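Local coordinates for uncharacterized protein (Sulfolobus turreted icosahedral virus 1, PDB 6BO3) that forms part of the turrets on the viral capsid, probably as a penton-associated protein built from two beta-sandwich domains, at residues Tyr26-Asn31 / Val99-Ser104; Gln54-Val59 / Pro103-Gly108; Ile164-Thr169 / Gly193-Pro198; Gly175-Thr180 / Thr206-Thr211. The protein carries 1 engineered substitution. All coordinates share one frame; numbering follows the deposited sequence.

Contact 1: Tyr26-Asn31 / Val99-Ser104; sequences YPVSSN and VEYDPS
Where the two sheets of the N-terminal beta-sandwich face each other, the ends of strands 20-28 and 96-101 close one edge of the interior, with Val28, Val99 and Tyr101 meeting across the gap. The short strand segments run 8.3 Å apart at 37°, a face-to-face packing and not a shared ladder. Val28 carries the apolar part with two branches. Val28 CG2 meets Val99 CG1 at 4.3 Å, while Val28 CG1, anti to the backbone N (chi1 179°), lies 4.0 Å from Tyr101 CB. Ile57, on the strand next to 96-101, touches both valines.

Beyond them the chain after Val28 passes over one face of the Tyr101 ring. Ser29 C sits 3.5 Å above the ring plane toward its rim, and Ser30 N lies over the ring centre. Ser29 turns its CB away and uses OG to accept from Asn31 N at 3.0 Å, an ST turn that shapes this passage. A water accepts from Ser30 N (2.9 Å) and is weakly bonded to Tyr101 OH. Apolar contact thus gives way outward to a peptide laid on an aromatic face, with a water joining backbone and phenol where the tyrosine reaches the surface.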
loop_
_atom_site.group_PDB
_atom_site.type_symbol
_atom_site.label_atom_id
_atom_site.label_comp_id
_atom_site.label_asym_id
_atom_site.label_seq_id
_atom_site.Cartn_x
_atom_site.Cartn_y
_atom_site.Cartn_z
ATOM N N TYR A 26 -10.087 -14.934 4.095
ATOM C CA TYR A 26 -10.931 -15.938 3.468
ATOM C C TYR A 26 -11.188 -15.566 2.011
ATOM O O TYR A 26 -11.419 -14.392 1.700
ATOM C CB TYR A 26 -12.279 -16.072 4.185
ATOM C CG TYR A 26 -12.233 -16.068 5.701
ATOM C CD1 TYR A 26 -12.256 -17.254 6.427
ATOM C CD2 TYR A 26 -12.210 -14.873 6.405
ATOM C CE1 TYR A 26 -12.233 -17.246 7.813
ATOM C CE2 TYR A 26 -12.192 -14.854 7.787
ATOM C CZ TYR A 26 -12.199 -16.039 8.488
ATOM O OH TYR A 26 -12.182 -16.000 9.868
ATOM N N PRO A 27 -11.162 -16.570 1.114
ATOM C CA PRO A 27 -11.530 -16.377 -0.270
ATOM C C PRO A 27 -13.036 -16.081 -0.350
ATOM O O PRO A 27 -13.818 -16.624 0.431
ATOM C CB PRO A 27 -11.180 -17.725 -0.926
ATOM C CG PRO A 27 -11.273 -18.723 0.177
ATOM C CD PRO A 27 -10.921 -17.995 1.435
ATOM N N VAL A 28 -13.415 -15.198 -1.265
ATOM C CA VAL A 28 -14.814 -14.863 -1.523
ATOM C C VAL A 28 -14.977 -14.819 -3.046
ATOM O O VAL A 28 -14.289 -14.059 -3.748
ATOM C CB VAL A 28 -15.235 -13.528 -0.841
ATOM C CG1 VAL A 28 -16.677 -13.165 -1.140
ATOM C CG2 VAL A 28 -15.004 -13.633 0.646
ATOM N N SER A 29 -15.877 -15.666 -3.527
ATOM C CA SER A 29 -16.145 -15.859 -4.951
ATOM C C SER A 29 -17.509 -16.540 -5.085
ATOM O O SER A 29 -18.263 -16.626 -4.112
ATOM C CB SER A 29 -15.027 -16.695 -5.613
ATOM O OG SER A 29 -15.177 -18.104 -5.408
ATOM N N SER A 30 -17.821 -17.028 -6.283
ATOM C CA SER A 30 -19.022 -17.844 -6.504
ATOM C C SER A 30 -19.008 -19.141 -5.690
ATOM O O SER A 30 -20.062 -19.658 -5.316
ATOM C CB SER A 30 -19.166 -18.179 -7.990
ATOM O OG SER A 30 -19.667 -17.061 -8.697
ATOM N N ASN A 31 -17.806 -19.647 -5.428
ATOM C CA ASN A 31 -17.593 -20.859 -4.632
ATOM C C ASN A 31 -17.545 -20.648 -3.121
ATOM O O ASN A 31 -17.559 -21.628 -2.366
ATOM C CB ASN A 31 -16.275 -21.514 -5.053
ATOM C CG ASN A 31 -16.335 -22.119 -6.441
ATOM O OD1 ASN A 31 -17.405 -22.404 -6.971
ATOM N ND2 ASN A 31 -15.169 -22.340 -7.028
ATOM N N VAL A 99 -19.708 -10.937 5.569
ATOM C CA VAL A 99 -19.211 -10.609 4.237
ATOM C C VAL A 99 -19.878 -11.519 3.213
ATOM O O VAL A 99 -19.857 -12.747 3.389
ATOM C CB VAL A 99 -17.698 -10.817 4.141
ATOM C CG1 VAL A 99 -17.224 -10.643 2.705
ATOM C CG2 VAL A 99 -16.946 -9.876 5.081
ATOM N N GLU A 100 -20.437 -10.927 2.150
ATOM C CA GLU A 100 -21.095 -11.677 1.075
ATOM C C GLU A 100 -20.580 -11.264 -0.310
ATOM O O GLU A 100 -20.437 -10.072 -0.598
ATOM C CB GLU A 100 -22.620 -11.466 1.091
ATOM C CG GLU A 100 -23.341 -11.748 2.410
ATOM C CD GLU A 100 -24.696 -11.043 2.509
ATOM O OE1 GLU A 100 -25.288 -10.705 1.462
ATOM O OE2 GLU A 100 -25.186 -10.826 3.638
ATOM N N TYR A 101 -20.343 -12.262 -1.166
ATOM C CA TYR A 101 -20.137 -12.057 -2.612
ATOM C C TYR A 101 -21.347 -11.338 -3.170
ATOM O O TYR A 101 -22.475 -11.838 -3.078
ATOM C CB TYR A 101 -19.977 -13.415 -3.312
ATOM C CG TYR A 101 -19.667 -13.422 -4.812
ATOM C CD1 TYR A 101 -18.378 -13.172 -5.278
ATOM C CD2 TYR A 101 -20.644 -13.749 -5.752
ATOM C CE1 TYR A 101 -18.082 -13.219 -6.636
ATOM C CE2 TYR A 101 -20.352 -13.797 -7.116
ATOM C CZ TYR A 101 -19.067 -13.541 -7.552
ATOM O OH TYR A 101 -18.749 -13.579 -8.903
ATOM N N ASP A 102 -21.150 -10.161 -3.750
ATOM C CA ASP A 102 -22.300 -9.472 -4.333
ATOM C C ASP A 102 -22.811 -10.210 -5.588
ATOM O O ASP A 102 -22.010 -10.584 -6.456
ATOM C CB ASP A 102 -22.008 -8.011 -4.655
ATOM C CG ASP A 102 -23.250 -7.275 -5.088
ATOM O OD1 ASP A 102 -23.996 -6.791 -4.218
ATOM O OD2 ASP A 102 -23.510 -7.225 -6.298
ATOM N N PRO A 103 -24.142 -10.422 -5.682
ATOM C CA PRO A 103 -24.710 -11.156 -6.818
ATOM C C PRO A 103 -24.498 -10.489 -8.192
ATOM O O PRO A 103 -24.557 -11.171 -9.207
ATOM C CB PRO A 103 -26.206 -11.246 -6.475
ATOM C CG PRO A 103 -26.444 -10.224 -5.413
ATOM C CD PRO A 103 -25.165 -10.129 -4.656
ATOM N N SER A 104 -24.234 -9.185 -8.219
ATOM C CA SER A 104 -24.022 -8.464 -9.471
ATOM C C SER A 104 -22.628 -8.678 -10.058
ATOM O O SER A 104 -22.339 -8.168 -11.122
ATOM C CB SER A 104 -24.247 -6.959 -9.276
ATOM O OG SER A 104 -23.168 -6.365 -8.562
HETATM O O HOH W 1 -16.757 -15.685 -8.571
#

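Contact 2: Gln54-Val59 / Pro103-Gly108; sequences QAVIDV and PSNVSG
Asn105 plugs its side-chain amide into the backbone of Val56, and nearly all the close contact between 54-59 and 103-108 gathers there. Asn105 OD1 accepts from Val56 N at 2.9 Å, in its carbonyl plane and on a lone pair, with an N-H...O angle of 151°. Asn105 ND2 returns a straighter bond to Val56 O, also 2.9 Å, at 169°; the acceptor lies almost exactly in the amide plane. One residue is therefore gripped through both its N-H and its C=O, and the pair of bonds fixes the rotation of the amide. With chi1 at -83°, CG is anti to the Asn105 carbonyl carbon, and the amide reaches across to the other segment. Asn105 OD1 also rests 3.5 Å from Val56 CB and 3.7 Å from Ala55 CA.

This is an asparagine mimicking a strand neighbour: strand 57-62 pairs with 96-101 in the four-stranded sheet of the N-terminal sandwich, Val56 is still backbone-bonded to Asp102, and the amide supplements that last backbone bond beyond the strand, in the connection leading to 111-120. The same ND2 also donates to Asp102 O, so it is held from two segments of chain.

Away from the amide the contact thins quickly. On the open, solvent-facing side Pro103 brings only CD to 4.1 Å from Asp58 OD2, the two side chains crossing at about a right angle.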
loop_
_atom_site.group_PDB
_atom_site.type_symbol
_atom_site.label_atom_id
_atom_site.label_comp_id
_atom_site.label_asym_id
_atom_site.label_seq_id
_atom_site.Cartn_x
_atom_site.Cartn_y
_atom_site.Cartn_z
ATOM N N GLN A 54 -10.842 -8.730 -6.921
ATOM C CA GLN A 54 -11.719 -8.176 -7.952
ATOM C C GLN A 54 -13.215 -8.343 -7.689
ATOM O O GLN A 54 -14.021 -7.864 -8.481
ATOM C CB GLN A 54 -11.390 -8.820 -9.306
ATOM C CG GLN A 54 -10.012 -8.473 -9.844
ATOM C CD GLN A 54 -8.883 -9.095 -9.031
ATOM O OE1 GLN A 54 -8.908 -10.292 -8.720
ATOM N NE2 GLN A 54 -7.884 -8.284 -8.685
ATOM N N ALA A 55 -13.589 -9.043 -6.623
ATOM C CA ALA A 55 -15.000 -9.261 -6.328
ATOM C C ALA A 55 -15.513 -8.100 -5.524
ATOM O O ALA A 55 -14.917 -7.740 -4.525
ATOM C CB ALA A 55 -15.212 -10.542 -5.545
ATOM N N VAL A 56 -16.627 -7.535 -5.960
ATOM C CA VAL A 56 -17.385 -6.611 -5.123
ATOM C C VAL A 56 -17.982 -7.421 -3.985
ATOM O O VAL A 56 -18.496 -8.523 -4.212
ATOM C CB VAL A 56 -18.520 -5.960 -5.906
ATOM C CG1 VAL A 56 -19.393 -5.107 -4.990
ATOM C CG2 VAL A 56 -17.959 -5.129 -7.046
ATOM N N ILE A 57 -17.919 -6.880 -2.773
ATOM C CA ILE A 57 -18.427 -7.573 -1.604
ATOM C C ILE A 57 -19.374 -6.677 -0.822
ATOM O O ILE A 57 -19.273 -5.423 -0.861
ATOM C CB ILE A 57 -17.311 -8.120 -0.659
ATOM C CG1 ILE A 57 -16.336 -7.027 -0.194
ATOM C CG2 ILE A 57 -16.508 -9.240 -1.316
ATOM C CD1 ILE A 57 -15.424 -7.479 0.932
ATOM N N ASP A 58 -20.319 -7.336 -0.164
ATOM C CA ASP A 58 -21.275 -6.677 0.729
ATOM C C ASP A 58 -20.968 -7.012 2.171
ATOM O O ASP A 58 -20.854 -8.192 2.548
ATOM C CB ASP A 58 -22.709 -7.064 0.394
ATOM C CG ASP A 58 -23.045 -6.841 -1.061
ATOM O OD1 ASP A 58 -22.778 -5.732 -1.585
ATOM O OD2 ASP A 58 -23.575 -7.788 -1.680
ATOM N N VAL A 59 -20.853 -5.970 2.988
ATOM C CA VAL A 59 -20.415 -6.116 4.373
ATOM C C VAL A 59 -21.558 -5.677 5.285
ATOM O O VAL A 59 -21.927 -4.502 5.284
ATOM C CB VAL A 59 -19.144 -5.289 4.676
ATOM C CG1 VAL A 59 -18.691 -5.467 6.115
ATOM C CG2 VAL A 59 -17.995 -5.654 3.741
ATOM N N PRO A 103 -24.142 -10.422 -5.682
ATOM C CA PRO A 103 -24.710 -11.156 -6.818
ATOM C C PRO A 103 -24.498 -10.489 -8.192
ATOM O O PRO A 103 -24.557 -11.171 -9.207
ATOM C CB PRO A 103 -26.206 -11.246 -6.475
ATOM C CG PRO A 103 -26.444 -10.224 -5.413
ATOM C CD PRO A 103 -25.165 -10.129 -4.656
ATOM N N SER A 104 -24.234 -9.185 -8.219
ATOM C CA SER A 104 -24.022 -8.464 -9.471
ATOM C C SER A 104 -22.628 -8.678 -10.058
ATOM O O SER A 104 -22.339 -8.168 -11.122
ATOM C CB SER A 104 -24.247 -6.959 -9.276
ATOM O OG SER A 104 -23.168 -6.365 -8.562
ATOM N N ASN A 105 -21.759 -9.412 -9.375
ATOM C CA ASN A 105 -20.412 -9.639 -9.893
ATOM C C ASN A 105 -20.377 -10.316 -11.256
ATOM O O ASN A 105 -21.220 -11.161 -11.564
ATOM C CB ASN A 105 -19.585 -10.461 -8.912
ATOM C CG ASN A 105 -18.984 -9.605 -7.824
ATOM O OD1 ASN A 105 -18.179 -8.717 -8.104
ATOM N ND2 ASN A 105 -19.391 -9.843 -6.584
ATOM N N VAL A 106 -19.389 -9.922 -12.059
ATOM C CA VAL A 106 -19.053 -10.631 -13.287
ATOM C C VAL A 106 -18.609 -12.006 -12.830
ATOM O O VAL A 106 -17.913 -12.121 -11.833
ATOM C CB VAL A 106 -17.896 -9.943 -14.047
ATOM C CG1 VAL A 106 -17.599 -10.669 -15.352
ATOM C CG2 VAL A 106 -18.220 -8.476 -14.314
ATOM N N SER A 107 -19.014 -13.063 -13.518
ATOM C CA SER A 107 -18.685 -14.397 -13.022
ATOM C C SER A 107 -17.171 -14.631 -13.079
ATOM O O SER A 107 -16.484 -14.110 -13.963
ATOM C CB SER A 107 -19.436 -15.477 -13.801
ATOM O OG SER A 107 -19.135 -15.392 -15.173
ATOM N N GLY A 108 -16.658 -15.388 -12.112
ATOM C CA GLY A 108 -15.244 -15.763 -12.084
ATOM C C GLY A 108 -14.313 -14.816 -11.336
ATOM O O GLY A 108 -13.147 -15.148 -11.129
#

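Contact 3: Ile164-Thr169 / Gly193-Pro198; sequences ISITNT and GENKIP
Backbone hydrogen bonds do most of the work between Ile164-Thr169 and Gly193-Pro198, which lie side by side as antiparallel strands at the edge of a sheet in the second domain. Ile164 and Asn195 form one hydrogen-bonded pair, with N to O distances of 2.9 Å in both directions. Ile166 and Gly193 form the next, where Gly193 N reaches Ile166 O at 2.8 Å and 175°. Between them Ser165 and Glu194 are a non-hydrogen-bonded pair, and Ser165 CA makes a CA-H...O contact with Gly193 O at 3.3 Å.

A side-chain bond is added to this ladder. Asn195 sends ND2 to Ile164 O at 2.9 Å and 170°, with the acceptor close to the amide plane. CG lies beside the backbone N (chi1 -55°), which brings ND2 to the same carbonyl that Asn195 N already uses; the two donors approach it from opposite faces of its plane. The other end of the amide, OD1, accepts from Gln191 N, just before the strand.

Apolar contact lies on the face that carries Ile164, Ile166 and Asn195. Ile164 CD1 meets Ile197 CD1 at 3.6 Å, and Leu190 and Ile177 of the opposing sheet pack against Ile164.

A carbonyl gripped by two donors and an amide engaged at both ends tie the start of strand 193-199 to its neighbour and to the chain entering it, with a largely apolar interior beneath.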
loop_
_atom_site.group_PDB
_atom_site.type_symbol
_atom_site.label_atom_id
_atom_site.label_comp_id
_atom_site.label_asym_id
_atom_site.label_seq_id
_atom_site.Cartn_x
_atom_site.Cartn_y
_atom_site.Cartn_z
ATOM N N ILE A 164 16.209 8.229 -5.555
ATOM C CA ILE A 164 17.652 8.245 -5.317
ATOM C C ILE A 164 17.889 8.740 -3.886
ATOM O O ILE A 164 17.706 9.932 -3.612
ATOM C CB ILE A 164 18.371 9.163 -6.337
ATOM C CG1 ILE A 164 18.044 8.756 -7.778
ATOM C CG2 ILE A 164 19.873 9.173 -6.150
ATOM C CD1 ILE A 164 17.324 9.839 -8.545
ATOM N N SER A 165 18.283 7.842 -2.981
ATOM C CA SER A 165 18.575 8.209 -1.575
ATOM C C SER A 165 20.091 8.364 -1.445
ATOM O O SER A 165 20.849 7.443 -1.757
ATOM C CB SER A 165 18.016 7.156 -0.593
ATOM O OG SER A 165 18.627 7.181 0.686
ATOM N N ILE A 166 20.526 9.551 -1.033
ATOM C CA ILE A 166 21.938 9.850 -0.868
ATOM C C ILE A 166 22.149 10.195 0.599
ATOM O O ILE A 166 21.571 11.153 1.101
ATOM C CB ILE A 166 22.386 11.006 -1.787
ATOM C CG1 ILE A 166 22.022 10.705 -3.248
ATOM C CG2 ILE A 166 23.863 11.314 -1.582
ATOM C CD1 ILE A 166 22.694 9.473 -3.828
ATOM N N THR A 167 22.943 9.395 1.309
ATOM C CA THR A 167 23.238 9.700 2.712
ATOM C C THR A 167 24.618 10.388 2.853
ATOM O O THR A 167 25.660 9.886 2.410
ATOM C CB THR A 167 23.134 8.450 3.624
ATOM O OG1 THR A 167 21.819 7.870 3.520
ATOM C CG2 THR A 167 23.434 8.818 5.081
ATOM N N ASN A 168 24.637 11.557 3.461
ATOM C CA ASN A 168 25.919 12.231 3.644
ATOM C C ASN A 168 25.882 13.069 4.897
ATOM O O ASN A 168 24.806 13.386 5.387
ATOM C CB ASN A 168 26.249 13.065 2.405
ATOM C CG ASN A 168 27.719 13.429 2.317
ATOM O OD1 ASN A 168 28.128 14.441 2.854
ATOM N ND2 ASN A 168 28.514 12.606 1.638
ATOM N N THR A 169 27.063 13.409 5.407
ATOM C CA THR A 169 27.202 14.187 6.638
ATOM C C THR A 169 26.620 15.579 6.461
ATOM O O THR A 169 25.917 16.081 7.337
ATOM C CB THR A 169 28.680 14.324 7.051
ATOM O OG1 THR A 169 29.419 14.976 6.007
ATOM C CG2 THR A 169 29.292 12.961 7.306
ATOM N N GLY A 193 19.541 13.049 1.172
ATOM C CA GLY A 193 18.212 12.552 1.516
ATOM C C GLY A 193 17.578 11.864 0.319
ATOM O O GLY A 193 18.274 11.374 -0.580
ATOM N N GLU A 194 16.255 11.885 0.284
ATOM C CA GLU A 194 15.485 11.195 -0.747
ATOM C C GLU A 194 15.157 12.140 -1.894
ATOM O O GLU A 194 14.568 13.192 -1.681
ATOM C CB GLU A 194 14.203 10.566 -0.171
ATOM C CG GLU A 194 13.877 10.895 1.287
ATOM C CD GLU A 194 14.832 10.234 2.270
ATOM O OE1 GLU A 194 15.530 10.931 3.035
ATOM O OE2 GLU A 194 14.895 9.002 2.265
ATOM N N ASN A 195 15.554 11.772 -3.110
ATOM C CA ASN A 195 15.192 12.536 -4.291
ATOM C C ASN A 195 14.203 11.718 -5.082
ATOM O O ASN A 195 14.486 10.550 -5.415
ATOM C CB ASN A 195 16.412 12.851 -5.146
ATOM C CG ASN A 195 17.500 13.557 -4.368
ATOM O OD1 ASN A 195 17.582 14.782 -4.391
ATOM N ND2 ASN A 195 18.335 12.791 -3.665
ATOM N N LYS A 196 13.052 12.317 -5.383
ATOM C CA LYS A 196 11.948 11.584 -6.003
ATOM C C LYS A 196 11.587 12.195 -7.348
ATOM O O LYS A 196 11.173 13.338 -7.433
ATOM C CB LYS A 196 10.731 11.528 -5.076
ATOM C CG LYS A 196 9.664 10.558 -5.580
ATOM C CD LYS A 196 8.394 10.587 -4.740
ATOM C CE LYS A 196 8.657 10.168 -3.304
ATOM N NZ LYS A 196 7.540 9.350 -2.757
ATOM N N ILE A 197 11.774 11.425 -8.411
ATOM C CA ILE A 197 11.607 11.939 -9.770
ATOM C C ILE A 197 10.605 11.074 -10.540
ATOM O O ILE A 197 10.812 9.864 -10.653
ATOM C CB ILE A 197 12.944 11.926 -10.550
ATOM C CG1 ILE A 197 14.043 12.730 -9.829
ATOM C CG2 ILE A 197 12.722 12.439 -11.963
ATOM C CD1 ILE A 197 15.462 12.394 -10.266
ATOM N N PRO A 198 9.514 11.679 -11.065
ATOM C CA PRO A 198 8.646 10.868 -11.930
ATOM C C PRO A 198 9.368 10.485 -13.231
ATOM O O PRO A 198 10.050 11.322 -13.831
ATOM C CB PRO A 198 7.434 11.763 -12.187
ATOM C CG PRO A 198 7.888 13.152 -11.893
ATOM C CD PRO A 198 9.009 13.057 -10.896
#

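Contact 4: Gly175-Thr180 / Thr206-Thr211; sequences GQITLT and TNMTLT. Engineered in segment 206-211: Met208 (natural residue Leu).
A classic beta bulge, with Thr206 and Asn207 both facing Thr178, interrupts the antiparallel ladder between strands 173-181 and 204-210 in one sheet of the second beta-sandwich. At the bulge Thr178 O accepts from Thr206 N at 2.9 Å, with weak additional bonds from Thr206 OG1 and Asn207 N, while Thr178 N donates to Asn207 O. On the face that carries Gln176, Thr178, Asn207 and Thr209, Thr178 OG1 donates to Asn207 OD1 at 2.8 Å, approaching 34° out of the carbonyl plane. Asn207 can meet it because its CG stands between its own N and carbonyl carbon (chi1 65°), bringing the amide back over the neighbouring strand.

Beyond the bulge the pairing is regular. Gln176 and Thr209 exchange two backbone bonds of 2.8 Å, each nearly along the C=O axis. Gly175, without a side chain, lets the strands come close here, its CA 4.1 Å from Leu210 CA; the same CA also makes a CA-H...O contact with Thr209 O.

On the opposite face Ile177 CG1 lies 3.3 Å from Asn207 O and 4.2 Å from CB of the engineered Met208. The methionine bends at chi3 and carries its end away, toward the interior, where it meets Ile216. The sheet is thus two-sided: hydroxyls and amides lie on the outer face around Thr178, hydrocarbon on the inner, and the bulge concentrates several donors on one carbonyl.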
loop_
_atom_site.group_PDB
_atom_site.type_symbol
_atom_site.label_atom_id
_atom_site.label_comp_id
_atom_site.label_asym_id
_atom_site.label_seq_id
_atom_site.Cartn_x
_atom_site.Cartn_y
_atom_site.Cartn_z
ATOM N N GLY A 175 25.160 16.421 -5.407
ATOM C CA GLY A 175 25.675 16.118 -6.728
ATOM C C GLY A 175 24.664 16.257 -7.833
ATOM O O GLY A 175 23.697 17.020 -7.724
ATOM N N GLN A 176 24.871 15.468 -8.888
ATOM C CA GLN A 176 24.108 15.583 -10.117
ATOM C C GLN A 176 23.843 14.209 -10.673
ATOM O O GLN A 176 24.718 13.343 -10.592
ATOM C CB GLN A 176 24.892 16.464 -11.108
ATOM C CG GLN A 176 25.441 17.708 -10.395
ATOM C CD GLN A 176 25.599 18.918 -11.281
ATOM O OE1 GLN A 176 25.041 19.980 -10.989
ATOM N NE2 GLN A 176 26.387 18.786 -12.349
ATOM N N ILE A 177 22.623 14.005 -11.180
ATOM C CA ILE A 177 22.250 12.819 -11.962
ATOM C C ILE A 177 21.754 13.242 -13.364
ATOM O O ILE A 177 21.147 14.313 -13.530
ATOM C CB ILE A 177 21.226 11.941 -11.190
ATOM C CG1 ILE A 177 21.112 10.528 -11.786
ATOM C CG2 ILE A 177 19.870 12.617 -11.076
ATOM C CD1 ILE A 177 20.628 9.513 -10.782
ATOM N N THR A 178 22.058 12.404 -14.365
ATOM C CA THR A 178 21.599 12.589 -15.745
ATOM C C THR A 178 20.726 11.392 -16.159
ATOM O O THR A 178 21.172 10.233 -16.012
ATOM C CB THR A 178 22.786 12.714 -16.738
ATOM O OG1 THR A 178 23.753 13.666 -16.264
ATOM C CG2 THR A 178 22.299 13.174 -18.090
ATOM N N LEU A 179 19.484 11.681 -16.594
ATOM C CA LEU A 179 18.562 10.712 -17.211
ATOM C C LEU A 179 18.333 11.034 -18.695
ATOM O O LEU A 179 18.272 12.198 -19.107
ATOM C CB LEU A 179 17.203 10.674 -16.477
ATOM C CG LEU A 179 17.213 10.572 -14.946
ATOM C CD1 LEU A 179 15.817 10.796 -14.378
ATOM C CD2 LEU A 179 17.772 9.243 -14.437
ATOM N N THR A 180 18.199 10.007 -19.519
ATOM C CA THR A 180 17.884 10.229 -20.927
ATOM C C THR A 180 16.635 9.428 -21.241
ATOM O O THR A 180 16.482 8.334 -20.723
ATOM C CB THR A 180 19.040 9.805 -21.850
ATOM O OG1 THR A 180 19.250 8.392 -21.755
ATOM C CG2 THR A 180 20.333 10.548 -21.484
ATOM N N THR A 206 21.952 7.646 -16.963
ATOM C CA THR A 206 23.163 7.677 -17.763
ATOM C C THR A 206 24.380 7.975 -16.939
ATOM O O THR A 206 25.445 7.462 -17.240
ATOM C CB THR A 206 23.063 8.636 -18.964
ATOM O OG1 THR A 206 22.911 9.980 -18.510
ATOM C CG2 THR A 206 21.882 8.264 -19.802
ATOM N N ASN A 207 24.243 8.810 -15.913
ATOM C CA ASN A 207 25.324 9.011 -14.955
ATOM C C ASN A 207 24.910 9.756 -13.700
ATOM O O ASN A 207 23.849 10.358 -13.647
ATOM C CB ASN A 207 26.545 9.697 -15.591
ATOM C CG ASN A 207 26.278 11.119 -16.059
ATOM O OD1 ASN A 207 25.700 11.940 -15.348
ATOM N ND2 ASN A 207 26.761 11.433 -17.253
ATOM N N MET A 208 25.777 9.679 -12.697
ATOM C CA MET A 208 25.601 10.359 -11.429
ATOM C C MET A 208 26.982 10.746 -10.909
ATOM O O MET A 208 27.936 9.978 -11.022
ATOM C CB MET A 208 24.895 9.442 -10.441
ATOM C CG MET A 208 24.424 10.149 -9.181
ATOM S SD MET A 208 23.790 9.028 -7.919
ATOM C CE MET A 208 25.327 8.327 -7.351
ATOM N N THR A 209 27.101 11.944 -10.356
ATOM C CA THR A 209 28.372 12.397 -9.821
ATOM C C THR A 209 28.052 13.094 -8.516
ATOM O O THR A 209 27.234 14.023 -8.512
ATOM C CB THR A 209 29.071 13.375 -10.770
ATOM O OG1 THR A 209 29.398 12.708 -12.000
ATOM C CG2 THR A 209 30.349 13.915 -10.137
ATOM N N LEU A 210 28.662 12.619 -7.426
ATOM C CA LEU A 210 28.510 13.249 -6.109
ATOM C C LEU A 210 29.802 13.944 -5.676
ATOM O O LEU A 210 30.918 13.561 -6.064
ATOM C CB LEU A 210 28.043 12.240 -5.033
ATOM C CG LEU A 210 26.907 11.241 -5.322
ATOM C CD1 LEU A 210 26.633 10.341 -4.130
ATOM C CD2 LEU A 210 25.589 11.874 -5.708
ATOM N N THR A 211 29.643 14.973 -4.858
ATOM C CA THR A 211 30.759 15.807 -4.412
ATOM C C THR A 211 31.519 15.221 -3.210
ATOM O O THR A 211 32.600 15.695 -2.890
ATOM C CB THR A 211 30.279 17.235 -4.062
ATOM O OG1 THR A 211 29.349 17.182 -2.975
ATOM C CG2 THR A 211 29.601 17.861 -5.244
#

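How the contacts relate
The four contacts sample two beta-sandwiches on opposite sides of the chain's centre, and those of one domain do not touch those of the other. Contacts 1 and 2 adjoin, their centres about 6 Å apart, and share Pro103 and Ser104: contact 1 reaches between facing sheets into the interior, whereas contact 2 is a surface contact held by a single amide. Contacts 3 and 4, centres about 12 Å apart, are partly buried ladders in facing sheets of the second domain, linked through the interior by Ile166 with Leu210 and by Ile197 with Leu179. Backbone hydrogen bonds dominate both, unlike contact 1, where apolar and ring packing prevail.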